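Local coordinates for protein polyketide biosynthesis cytochrome P450 PksS (Bacillus subtilis, PDB 4YZR) that oxidises dihydrobacillaene, using a heme iron and molecular oxygen, in the biosynthesis of the polyketide antibiotic bacillaene, at residues L21-F33 / Y42-M54. Numbering follows the deposited sequence.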
loop_
_atom_site.group_PDB
_atom_site.type_symbol
_atom_site.label_atom_id
_atom_site.label_comp_id
_atom_site.label_asym_id
_atom_site.label_seq_id
_atom_site.Cartn_x
_atom_site.Cartn_y
_atom_site.Cartn_z
ATOM N N LEU A 21 2.484 -18.224 3.200
ATOM C CA LEU A 21 2.903 -17.594 4.453
ATOM C C LEU A 21 2.246 -18.291 5.687
ATOM O O LEU A 21 2.861 -18.405 6.731
ATOM C CB LEU A 21 2.584 -16.114 4.454
ATOM C CG LEU A 21 3.264 -15.228 3.425
ATOM C CD1 LEU A 21 2.730 -13.811 3.544
ATOM C CD2 LEU A 21 4.734 -15.303 3.655
ATOM N N GLY A 22 1.024 -18.746 5.515
ATOM C CA GLY A 22 0.308 -19.462 6.581
ATOM C C GLY A 22 0.965 -20.789 6.931
ATOM O O GLY A 22 1.010 -21.187 8.119
ATOM N N ARG A 23 1.427 -21.488 5.899
ATOM C CA ARG A 23 2.117 -22.779 6.159
ATOM C C ARG A 23 3.381 -22.526 6.885
ATOM O O ARG A 23 3.686 -23.183 7.845
ATOM C CB ARG A 23 2.349 -23.520 4.840
ATOM C CG ARG A 23 3.344 -24.666 5.044
ATOM C CD ARG A 23 3.466 -25.553 3.818
ATOM N NE ARG A 23 4.348 -24.896 2.846
ATOM C CZ ARG A 23 3.977 -24.391 1.650
ATOM N NH1 ARG A 23 2.705 -24.401 1.237
ATOM N NH2 ARG A 23 4.909 -23.842 0.856
ATOM N N PHE A 24 4.175 -21.496 6.524
ATOM C CA PHE A 24 5.332 -21.104 7.264
ATOM C C PHE A 24 4.988 -20.693 8.694
ATOM O O PHE A 24 5.713 -21.074 9.628
ATOM C CB PHE A 24 6.157 -19.982 6.543
ATOM C CG PHE A 24 7.060 -20.543 5.464
ATOM C CD1 PHE A 24 8.300 -20.991 5.818
ATOM C CD2 PHE A 24 6.673 -20.608 4.152
ATOM C CE1 PHE A 24 9.157 -21.526 4.846
ATOM C CE2 PHE A 24 7.573 -21.121 3.161
ATOM C CZ PHE A 24 8.774 -21.590 3.544
ATOM N N ARG A 25 3.910 -19.983 8.885
ATOM C CA ARG A 25 3.546 -19.566 10.222
ATOM C C ARG A 25 3.358 -20.794 11.132
ATOM O O ARG A 25 3.753 -20.796 12.220
ATOM C CB ARG A 25 2.250 -18.745 10.196
ATOM C CG ARG A 25 1.992 -18.044 11.535
ATOM C CD ARG A 25 0.656 -17.304 11.638
ATOM N NE ARG A 25 -0.408 -18.284 11.554
ATOM C CZ ARG A 25 -1.316 -18.362 10.620
ATOM N NH1 ARG A 25 -1.440 -17.451 9.668
ATOM N NH2 ARG A 25 -2.110 -19.388 10.601
ATOM N N GLU A 26 2.712 -21.811 10.610
ATOM C CA GLU A 26 2.432 -23.039 11.417
ATOM C C GLU A 26 3.635 -23.907 11.520
ATOM O O GLU A 26 3.785 -24.505 12.585
ATOM C CB GLU A 26 1.363 -23.770 10.727
ATOM C CG GLU A 26 0.011 -23.102 10.711
ATOM C CD GLU A 26 -0.973 -23.738 9.722
ATOM O OE1 GLU A 26 -0.557 -24.538 8.834
ATOM O OE2 GLU A 26 -2.186 -23.405 9.770
ATOM N N GLU A 27 4.503 -23.983 10.525
ATOM C CA GLU A 27 5.600 -25.018 10.448
ATOM C C GLU A 27 6.975 -24.527 10.698
ATOM O O GLU A 27 7.783 -25.212 11.319
ATOM C CB GLU A 27 5.582 -25.745 9.134
ATOM C CG GLU A 27 4.266 -26.446 8.868
ATOM C CD GLU A 27 4.262 -27.217 7.595
ATOM O OE1 GLU A 27 5.358 -27.473 7.020
ATOM O OE2 GLU A 27 3.134 -27.545 7.143
ATOM N N GLU A 28 7.309 -23.305 10.282
ATOM C CA GLU A 28 8.601 -22.786 10.382
ATOM C C GLU A 28 8.475 -21.237 10.383
ATOM O O GLU A 28 8.858 -20.560 9.432
ATOM C CB GLU A 28 9.462 -23.250 9.248
ATOM C CG GLU A 28 10.939 -23.083 9.481
ATOM C CD GLU A 28 11.817 -23.646 8.338
ATOM O OE1 GLU A 28 11.370 -24.523 7.563
ATOM O OE2 GLU A 28 12.921 -23.148 8.214
ATOM N N PRO A 29 8.023 -20.758 11.540
ATOM C CA PRO A 29 7.659 -19.321 11.603
ATOM C C PRO A 29 8.801 -18.371 11.581
ATOM O O PRO A 29 8.577 -17.132 11.378
ATOM C CB PRO A 29 6.794 -19.275 12.862
ATOM C CG PRO A 29 7.319 -20.381 13.760
ATOM C CD PRO A 29 7.573 -21.488 12.765
ATOM N N ILE A 30 10.055 -18.775 11.798
ATOM C CA ILE A 30 11.206 -17.955 11.642
ATOM C C ILE A 30 12.114 -18.718 10.695
ATOM O O ILE A 30 12.704 -19.770 11.124
ATOM C CB ILE A 30 11.893 -17.685 12.970
ATOM C CG1 ILE A 30 10.909 -16.987 13.888
ATOM C CG2 ILE A 30 13.198 -16.895 12.788
ATOM C CD1 ILE A 30 11.489 -16.981 15.259
ATOM N N HIS A 31 12.260 -18.248 9.487
ATOM C CA HIS A 31 12.837 -19.093 8.406
ATOM C C HIS A 31 13.835 -18.382 7.691
ATOM O O HIS A 31 13.612 -17.312 7.050
ATOM C CB HIS A 31 11.673 -19.496 7.502
ATOM C CG HIS A 31 12.110 -20.142 6.217
ATOM N ND1 HIS A 31 12.582 -21.447 6.162
ATOM C CD2 HIS A 31 12.184 -19.679 4.960
ATOM C CE1 HIS A 31 12.980 -21.724 4.934
ATOM N NE2 HIS A 31 12.713 -20.703 4.160
ATOM N N ARG A 32 15.080 -18.931 7.601
ATOM C CA ARG A 32 16.115 -18.355 6.850
ATOM C C ARG A 32 16.034 -18.701 5.353
ATOM O O ARG A 32 15.789 -19.875 5.038
ATOM C CB ARG A 32 17.472 -18.828 7.396
ATOM C CG ARG A 32 18.611 -18.079 6.767
ATOM C CD ARG A 32 20.001 -18.432 7.331
ATOM N NE ARG A 32 21.074 -17.548 6.805
ATOM C CZ ARG A 32 21.713 -17.714 5.631
ATOM N NH1 ARG A 32 21.392 -18.704 4.815
ATOM N NH2 ARG A 32 22.693 -16.930 5.267
ATOM N N PHE A 33 16.186 -17.766 4.470
ATOM C CA PHE A 33 16.174 -18.045 3.013
ATOM C C PHE A 33 17.097 -17.086 2.353
ATOM O O PHE A 33 17.737 -16.260 2.980
ATOM C CB PHE A 33 14.736 -17.990 2.461
ATOM C CG PHE A 33 14.107 -16.572 2.367
ATOM C CD1 PHE A 33 13.606 -15.907 3.511
ATOM C CD2 PHE A 33 14.065 -15.876 1.173
ATOM C CE1 PHE A 33 13.046 -14.641 3.395
ATOM C CE2 PHE A 33 13.492 -14.646 1.058
ATOM C CZ PHE A 33 13.013 -14.026 2.198
ATOM N N TYR A 42 21.191 -12.734 -1.271
ATOM C CA TYR A 42 21.277 -12.046 0.020
ATOM C C TYR A 42 20.486 -12.860 1.058
ATOM O O TYR A 42 19.402 -13.314 0.829
ATOM C CB TYR A 42 20.628 -10.680 -0.079
ATOM C CG TYR A 42 21.171 -9.830 -1.194
ATOM C CD1 TYR A 42 22.275 -9.008 -0.982
ATOM C CD2 TYR A 42 20.599 -9.876 -2.476
ATOM C CE1 TYR A 42 22.793 -8.220 -2.011
ATOM C CE2 TYR A 42 21.125 -9.109 -3.506
ATOM C CZ TYR A 42 22.213 -8.287 -3.255
ATOM O OH TYR A 42 22.718 -7.508 -4.252
ATOM N N PRO A 43 21.043 -13.014 2.273
ATOM C CA PRO A 43 20.399 -13.772 3.310
ATOM C C PRO A 43 19.221 -12.909 3.885
ATOM O O PRO A 43 19.320 -11.678 4.019
ATOM C CB PRO A 43 21.460 -13.875 4.374
ATOM C CG PRO A 43 22.405 -12.883 4.060
ATOM C CD PRO A 43 22.361 -12.525 2.652
ATOM N N ALA A 44 18.249 -13.661 4.260
ATOM C CA ALA A 44 16.961 -13.081 4.768
ATOM C C ALA A 44 16.280 -14.022 5.675
ATOM O O ALA A 44 16.428 -15.253 5.710
ATOM C CB ALA A 44 16.085 -12.720 3.618
ATOM N N TRP A 45 15.394 -13.461 6.493
ATOM C CA TRP A 45 14.555 -14.213 7.401
ATOM C C TRP A 45 13.092 -13.866 7.176
ATOM O O TRP A 45 12.775 -12.697 7.148
ATOM C CB TRP A 45 14.892 -13.892 8.885
ATOM C CG TRP A 45 16.287 -14.327 9.274
ATOM C CD1 TRP A 45 17.403 -13.642 9.115
ATOM C CD2 TRP A 45 16.637 -15.577 9.844
ATOM N NE1 TRP A 45 18.474 -14.372 9.565
ATOM C CE2 TRP A 45 18.013 -15.568 10.006
ATOM C CE3 TRP A 45 15.915 -16.691 10.225
ATOM C CZ2 TRP A 45 18.690 -16.624 10.553
ATOM C CZ3 TRP A 45 16.595 -17.744 10.782
ATOM C CH2 TRP A 45 17.966 -17.688 10.941
ATOM N N LEU A 46 12.274 -14.880 7.023
ATOM C CA LEU A 46 10.850 -14.716 6.902
ATOM C C LEU A 46 10.213 -14.886 8.246
ATOM O O LEU A 46 10.332 -15.958 8.849
ATOM C CB LEU A 46 10.273 -15.736 5.912
ATOM C CG LEU A 46 8.774 -15.696 5.711
ATOM C CD1 LEU A 46 8.305 -14.344 5.166
ATOM C CD2 LEU A 46 8.272 -16.902 4.875
ATOM N N ILE A 47 9.448 -13.882 8.728
ATOM C CA ILE A 47 8.793 -13.867 10.018
ATOM C C ILE A 47 7.306 -13.887 9.807
ATOM O O ILE A 47 6.775 -12.934 9.160
ATOM C CB ILE A 47 9.234 -12.576 10.775
ATOM C CG1 ILE A 47 10.744 -12.369 10.730
ATOM C CG2 ILE A 47 8.704 -12.598 12.239
ATOM C CD1 ILE A 47 11.584 -13.464 11.331
ATOM N N THR A 48 6.598 -14.957 10.162
ATOM C CA THR A 48 5.208 -15.128 9.837
ATOM C C THR A 48 4.191 -15.063 10.895
ATOM O O THR A 48 3.007 -14.952 10.625
ATOM C CB THR A 48 4.998 -16.374 8.987
ATOM O OG1 THR A 48 5.817 -17.418 9.571
ATOM C CG2 THR A 48 5.497 -16.128 7.584
ATOM N N ARG A 49 4.616 -15.227 12.183
ATOM C CA ARG A 49 3.670 -15.052 13.270
ATOM C C ARG A 49 3.456 -13.613 13.719
ATOM O O ARG A 49 4.375 -12.825 13.626
ATOM C CB ARG A 49 4.167 -15.780 14.519
ATOM C CG ARG A 49 4.072 -17.322 14.421
ATOM C CD ARG A 49 4.922 -17.949 15.574
ATOM N NE ARG A 49 4.443 -17.510 16.900
ATOM C CZ ARG A 49 3.605 -18.181 17.670
ATOM N NH1 ARG A 49 3.208 -17.662 18.826
ATOM N NH2 ARG A 49 3.069 -19.350 17.288
ATOM N N TYR A 50 2.285 -13.312 14.247
ATOM C CA TYR A 50 1.981 -11.950 14.670
ATOM C C TYR A 50 2.909 -11.517 15.804
ATOM O O TYR A 50 3.443 -10.422 15.828
ATOM C CB TYR A 50 0.532 -11.861 15.105
ATOM C CG TYR A 50 0.021 -10.501 15.436
ATOM C CD1 TYR A 50 0.213 -9.886 16.663
ATOM C CD2 TYR A 50 -0.779 -9.808 14.509
ATOM C CE1 TYR A 50 -0.340 -8.682 16.981
ATOM C CE2 TYR A 50 -1.352 -8.580 14.833
ATOM C CZ TYR A 50 -1.136 -8.029 16.078
ATOM O OH TYR A 50 -1.745 -6.839 16.441
ATOM N N ASP A 51 3.109 -12.368 16.821
ATOM C CA ASP A 51 3.931 -11.949 17.923
ATOM C C ASP A 51 5.334 -11.721 17.508
ATOM O O ASP A 51 5.959 -10.704 17.930
ATOM C CB ASP A 51 3.881 -13.005 19.106
ATOM C CG ASP A 51 4.334 -14.373 18.772
ATOM O OD1 ASP A 51 4.463 -14.830 17.631
ATOM O OD2 ASP A 51 4.615 -15.211 19.713
ATOM N N ASP A 52 5.868 -12.556 16.641
ATOM C CA ASP A 52 7.246 -12.333 16.195
ATOM C C ASP A 52 7.396 -11.126 15.244
ATOM O O ASP A 52 8.357 -10.357 15.301
ATOM C CB ASP A 52 7.835 -13.543 15.484
ATOM C CG ASP A 52 7.873 -14.800 16.377
ATOM O OD1 ASP A 52 8.184 -14.623 17.590
ATOM O OD2 ASP A 52 7.635 -15.916 15.922
ATOM N N CYS A 53 6.357 -10.906 14.416
ATOM C CA CYS A 53 6.371 -9.704 13.583
ATOM C C CYS A 53 6.409 -8.483 14.442
ATOM O O CYS A 53 7.124 -7.509 14.190
ATOM C CB CYS A 53 5.184 -9.696 12.681
ATOM S SG CYS A 53 5.303 -10.768 11.222
ATOM N N MET A 54 5.530 -8.477 15.491
ATOM C CA MET A 54 5.557 -7.339 16.448
ATOM C C MET A 54 6.891 -7.159 17.070
ATOM O O MET A 54 7.344 -6.000 17.166
ATOM C CB MET A 54 4.426 -7.411 17.482
ATOM C CG MET A 54 3.046 -7.236 16.973
ATOM S SD MET A 54 2.818 -5.533 16.392
ATOM C CE MET A 54 3.297 -4.551 17.719
HETATM O O HOH W 1 2.685 -20.692 14.782
HETATM O O HOH W 2 8.312 -17.955 8.404
HETATM O O HOH W 3 7.176 -15.769 13.205
#
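The carbonyl oxygen of Pro29 accepts hydrogen bonds from Thr48 N, at 3.2 Å from Pro29 O, and from a water. That water also donates to Asp52 OD2 and accepts from Arg49 N, linking the turn after helix 17-27 to the start of helix 50-58. A second water accepts from Thr48 OG1 and donates to Glu28 O and Leu46 O, satisfying polar groups where one strand begins and the other ends.

From here strands 30-33 and 42-47 run antiparallel. Leu46 N reaches His31 O at 2.8 Å, nearly straight at 169°, and Phe33 N meets Ala44 O equally closely; each residue also accepts in return, giving two hydrogen-bonded pairs.

On the face toward helix 17-27, the branched Leu46 side chain reaches both Phe24 and Leu21. With CG anti to the backbone N (chi1 179°), its CD2 lies over one face of the Phe24 ring, 3.9 Å from Phe24 CG, while CD1 touches Leu21 CD2. Ala44 is small enough for the Phe33 ring to lie across its methyl, with Ala44 CB 3.6 Å from Phe33 CE1.

On the other face, Trp45 offers its six-membered ring to the aliphatic base of Arg32: Arg32 CB sits over it, 3.7 Å from the centroid, a CH-pi contact. Trp45 NE1 hydrogen-bonds to Asp311 OD2.

Arg49 packs its CD against Pro29 CB at 3.6 Å, while its guanidinium clasps Asp51 side-on through NE and NH1. Arg25 CG lies 3.6 Å from Arg49 CG, the chains crossing at about a right angle, and a water accepts from Arg49 NH2 and donates to Arg25 O; Arg25 NH1 turns instead to Ser319 O.

Thus in this P450 hairpin, extended by strand 312-315, paired amides and bridging waters satisfy backbone polar atoms; Leu46 joins helix 17-27 to the sheet, while the Trp45 and Phe33 contacts hold strand to strand.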